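Local coordinates for protein putative oxidoreductase yhhX (Escherichia coli K-12, PDB 3F4L) that is a probable NAD(P)-dependent oxidoreductase of the Gfo/Idh/MocA family and may act as a scyllo-inositol dehydrogenase that uses NADP+, at residues S77-E80 with Y81-A85; L323-L326 with E327-R331. All coordinates share one frame; numbering follows the deposited sequence.

How the contacts relate
Each contact is one turn-to-turn stretch within a single helix, and the two helices belong to different halves of the chain. Contact 1 (77-85) lies on helix 78-87 of the N-terminal Rossmann domain, the part expected to hold the dinucleotide in this family; contact 2 (323-331) lies on helix 319-331, in the C-terminal alpha/beta domain. Their centres are about 20 Å apart and their nearest atoms about 9 Å, so they do not touch. Helix 102-115 bridges them: Phe-79 and Ala-82 of contact 1 pack on it, as do Leu-323, Leu-326 and Glu-327 of contact 2, which links the two domains through a shared neighbour.

Contact 1. Residues S77-E80 with Y81-A85; sequences SHFE and YAKRA
Tyr-81 N donates to Ser-77 O over 3.0 Å, almost straight at 173°, the first of four backbone bonds that tie 77-80 to 81-85 in the i to i+4 pattern of an alpha helix. Ala-82 N to His-78 O, Lys-83 N to Phe-79 O and Arg-84 N to Glu-80 O carry the pattern on.

Among the side chains, Tyr-81 swings back over the first turn. Its CG sits beside the backbone N (chi1 -78°), which brings the ring alongside Ser-77, with CE2 3.4 Å from Ser-77 OG and CD2 3.3 Å from Ser-77 O. Ser-77 OG is hydrogen-bonded elsewhere, to Thr-73 OG1 and His-74 O. The tyrosine side chain also touches Val-71 and Leu-57. A serine in place of Tyr-81 would probably leave Ser-77 without its aromatic neighbour and open a gap against Val-71 and Leu-57. Farther round the helix, the fully extended Lys-83 runs beside Phe-79, its CD 3.8 Å from Phe-79 CZ.

Charge plays a looser part: Glu-80 OE2 stays 6.1 Å from Lys-83 NZ, and the lysine has a long, weak ion pair with Glu-107. In this crossover helix of the Rossmann beta-alpha-beta unit, between strands 66-71 and 91-94, cohesion across the turn thus rests on backbone bonds and van der Waals contact, tyrosine ring against polar Ser-77 atoms and lysine methylene against Phe-79, rather than on salt bridges.

Contact 2. Residues L323-L326 with E327-R331; sequences LTNL and EILER
Helix 319-331 of the C-terminal alpha/beta domain contains this contact, and Thr-324 and Ile-328, one turn apart, touch along its buried flank. Their side chains run side by side, Thr-324 CG2 meeting Ile-328 CD1 at 3.6 Å. The threonine methyl lies anti to its own N while OG1 sits beside that N (chi1 -66°), an arrangement that gives the carbon to Ile-328 and the hydroxyl to Ser-320 O and Arg-189 NE. Ile-328 CG1 also comes within 3.1 Å of Thr-324 O, the same oxygen that accepts the hydrogen bond from Ile-328 N, at 3.0 Å.

This is regular alpha-helical i to i+4 bonding, flanked by Glu-327 N to Leu-323 O and Leu-329 N to Asn-325 O, the latter with an N-H...O angle of 167°. Ile-328 and Leu-329 both reach Met-180 of helix 171-187, while Leu-323 and Leu-326 pack on helix 102-115 of the Rossmann domain, placing this helix between the two.

Leu-329 CG packs 3.4 Å from Asn-325 O. One residue on, Glu-330 N bonds to Leu-326 O, and Glu-330 CG lies 3.0 Å from that oxygen; Glu-330 OE2 accepts a weak hydrogen bond from Leu-102 N.

Contact 1. Residues S77-E80 with Y81-A85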
# COMPACT_ATOMS: atom_id res chain seq x y z
N SER A 77 33.86 4.39 -6.88
CA SER A 77 35.00 3.73 -7.49
C SER A 77 34.68 2.33 -8.01
O SER A 77 35.55 1.65 -8.55
CB SER A 77 36.18 3.68 -6.50
OG SER A 77 35.86 2.93 -5.34
N HIS A 78 33.42 1.93 -7.87
CA HIS A 78 33.00 0.61 -8.33
C HIS A 78 33.23 0.37 -9.81
O HIS A 78 33.78 -0.66 -10.20
CB HIS A 78 31.52 0.35 -8.00
CG HIS A 78 31.26 0.12 -6.55
ND1 HIS A 78 30.01 -0.25 -6.08
CD2 HIS A 78 32.06 0.21 -5.47
CE1 HIS A 78 30.07 -0.37 -4.76
NE2 HIS A 78 31.30 -0.10 -4.37
N PHE A 79 32.83 1.31 -10.66
CA PHE A 79 33.02 1.12 -12.09
C PHE A 79 34.50 0.97 -12.44
O PHE A 79 34.88 0.04 -13.16
CB PHE A 79 32.46 2.30 -12.88
CG PHE A 79 32.76 2.21 -14.35
CD1 PHE A 79 32.08 1.30 -15.15
CD2 PHE A 79 33.75 3.00 -14.92
CE1 PHE A 79 32.40 1.17 -16.50
CE2 PHE A 79 34.08 2.88 -16.27
CZ PHE A 79 33.40 1.96 -17.06
N GLU A 80 35.30 1.88 -11.92
CA GLU A 80 36.74 1.89 -12.18
C GLU A 80 37.43 0.60 -11.75
O GLU A 80 38.18 0.01 -12.53
CB GLU A 80 37.39 3.09 -11.48
CG GLU A 80 38.85 3.31 -11.85
CD GLU A 80 39.05 3.54 -13.34
OE1 GLU A 80 40.21 3.71 -13.77
OE2 GLU A 80 38.04 3.57 -14.09
N TYR A 81 37.19 0.15 -10.53
CA TYR A 81 37.81 -1.09 -10.06
C TYR A 81 37.29 -2.32 -10.83
O TYR A 81 38.06 -3.22 -11.16
CB TYR A 81 37.56 -1.30 -8.57
CG TYR A 81 38.46 -0.47 -7.67
CD1 TYR A 81 39.85 -0.51 -7.82
CD2 TYR A 81 37.92 0.35 -6.68
CE1 TYR A 81 40.68 0.25 -7.00
CE2 TYR A 81 38.75 1.12 -5.85
CZ TYR A 81 40.12 1.06 -6.02
OH TYR A 81 40.95 1.80 -5.20
N ALA A 82 35.98 -2.35 -11.10
CA ALA A 82 35.40 -3.48 -11.83
C ALA A 82 36.01 -3.59 -13.22
O ALA A 82 36.37 -4.68 -13.66
CB ALA A 82 33.89 -3.30 -11.94
N LYS A 83 36.11 -2.47 -13.92
CA LYS A 83 36.69 -2.44 -15.26
C LYS A 83 38.15 -2.88 -15.24
O LYS A 83 38.61 -3.59 -16.13
CB LYS A 83 36.58 -1.03 -15.86
CG LYS A 83 37.07 -0.93 -17.31
CD LYS A 83 36.82 0.46 -17.87
CE LYS A 83 37.30 0.57 -19.30
NZ LYS A 83 36.94 1.91 -19.86
N ARG A 84 38.89 -2.44 -14.22
CA ARG A 84 40.29 -2.82 -14.12
C ARG A 84 40.43 -4.31 -13.86
O ARG A 84 41.29 -4.97 -14.45
CB ARG A 84 40.98 -2.01 -13.02
CG ARG A 84 41.25 -0.57 -13.40
CD ARG A 84 42.02 0.16 -12.32
NE ARG A 84 43.31 -0.46 -12.05
CZ ARG A 84 44.17 -0.01 -11.14
NH1 ARG A 84 43.86 1.07 -10.43
NH2 ARG A 84 45.34 -0.61 -10.96
N ALA A 85 39.57 -4.85 -13.00
CA ALA A 85 39.61 -6.28 -12.70
C ALA A 85 39.29 -7.09 -13.96
O ALA A 85 39.97 -8.06 -14.27
CB ALA A 85 38.63 -6.62 -11.59

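Contact 2. Residues L323-L326 with E327-R331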
# COMPACT_ATOMS: atom_id res chain seq x y z
N LEU A 323 20.01 -4.36 -15.29
CA LEU A 323 19.72 -3.16 -16.07
C LEU A 323 18.33 -2.60 -15.75
O LEU A 323 18.13 -1.38 -15.73
CB LEU A 323 19.83 -3.47 -17.57
CG LEU A 323 21.24 -3.83 -18.06
CD1 LEU A 323 21.22 -4.19 -19.54
CD2 LEU A 323 22.17 -2.67 -17.81
N THR A 324 17.37 -3.48 -15.52
CA THR A 324 16.02 -3.02 -15.20
C THR A 324 16.03 -2.29 -13.86
O THR A 324 15.38 -1.26 -13.69
CB THR A 324 15.02 -4.20 -15.16
OG1 THR A 324 14.89 -4.78 -16.47
CG2 THR A 324 13.66 -3.73 -14.70
N ASN A 325 16.79 -2.81 -12.90
CA ASN A 325 16.88 -2.19 -11.57
C ASN A 325 17.46 -0.77 -11.67
O ASN A 325 16.87 0.19 -11.17
CB ASN A 325 17.75 -3.06 -10.66
CG ASN A 325 17.54 -2.78 -9.19
OD1 ASN A 325 17.40 -3.71 -8.39
ND2 ASN A 325 17.52 -1.51 -8.82
N LEU A 326 18.62 -0.65 -12.31
CA LEU A 326 19.27 0.65 -12.47
C LEU A 326 18.38 1.66 -13.21
O LEU A 326 18.33 2.83 -12.84
CB LEU A 326 20.58 0.49 -13.24
CG LEU A 326 21.82 0.03 -12.45
CD1 LEU A 326 21.46 -1.11 -11.51
CD2 LEU A 326 22.90 -0.40 -13.45
N GLU A 327 17.69 1.20 -14.25
CA GLU A 327 16.82 2.08 -15.02
C GLU A 327 15.65 2.59 -14.17
O GLU A 327 15.33 3.78 -14.19
CB GLU A 327 16.29 1.35 -16.25
CG GLU A 327 15.49 2.22 -17.18
CD GLU A 327 14.97 1.46 -18.39
OE1 GLU A 327 15.77 0.74 -19.02
OE2 GLU A 327 13.77 1.60 -18.71
N ILE A 328 15.03 1.68 -13.43
CA ILE A 328 13.90 2.05 -12.57
C ILE A 328 14.34 3.07 -11.52
O ILE A 328 13.66 4.07 -11.30
CB ILE A 328 13.29 0.80 -11.87
CG1 ILE A 328 12.60 -0.09 -12.93
CG2 ILE A 328 12.28 1.23 -10.82
CD1 ILE A 328 12.07 -1.44 -12.42
N LEU A 329 15.49 2.85 -10.89
CA LEU A 329 15.99 3.78 -9.90
C LEU A 329 16.22 5.17 -10.51
O LEU A 329 15.78 6.19 -9.96
CB LEU A 329 17.29 3.25 -9.28
CG LEU A 329 17.12 2.06 -8.33
CD1 LEU A 329 18.48 1.53 -7.89
CD2 LEU A 329 16.30 2.50 -7.11
N GLU A 330 16.89 5.21 -11.66
CA GLU A 330 17.18 6.48 -12.33
C GLU A 330 15.93 7.25 -12.71
O GLU A 330 15.82 8.44 -12.44
CB GLU A 330 18.01 6.25 -13.60
CG GLU A 330 19.37 5.60 -13.40
CD GLU A 330 20.24 5.67 -14.64
OE1 GLU A 330 19.75 5.33 -15.74
OE2 GLU A 330 21.43 6.06 -14.52
N ARG A 331 14.99 6.56 -13.35
CA ARG A 331 13.77 7.20 -13.79
C ARG A 331 12.85 7.65 -12.66
O ARG A 331 11.86 8.33 -12.89
CB ARG A 331 13.02 6.28 -14.76
CG ARG A 331 13.82 5.98 -16.03
CD ARG A 331 12.93 5.44 -17.15
NE ARG A 331 11.93 6.42 -17.53
CZ ARG A 331 10.95 6.21 -18.40
NH1 ARG A 331 10.84 5.02 -18.99
NH2 ARG A 331 10.09 7.17 -18.68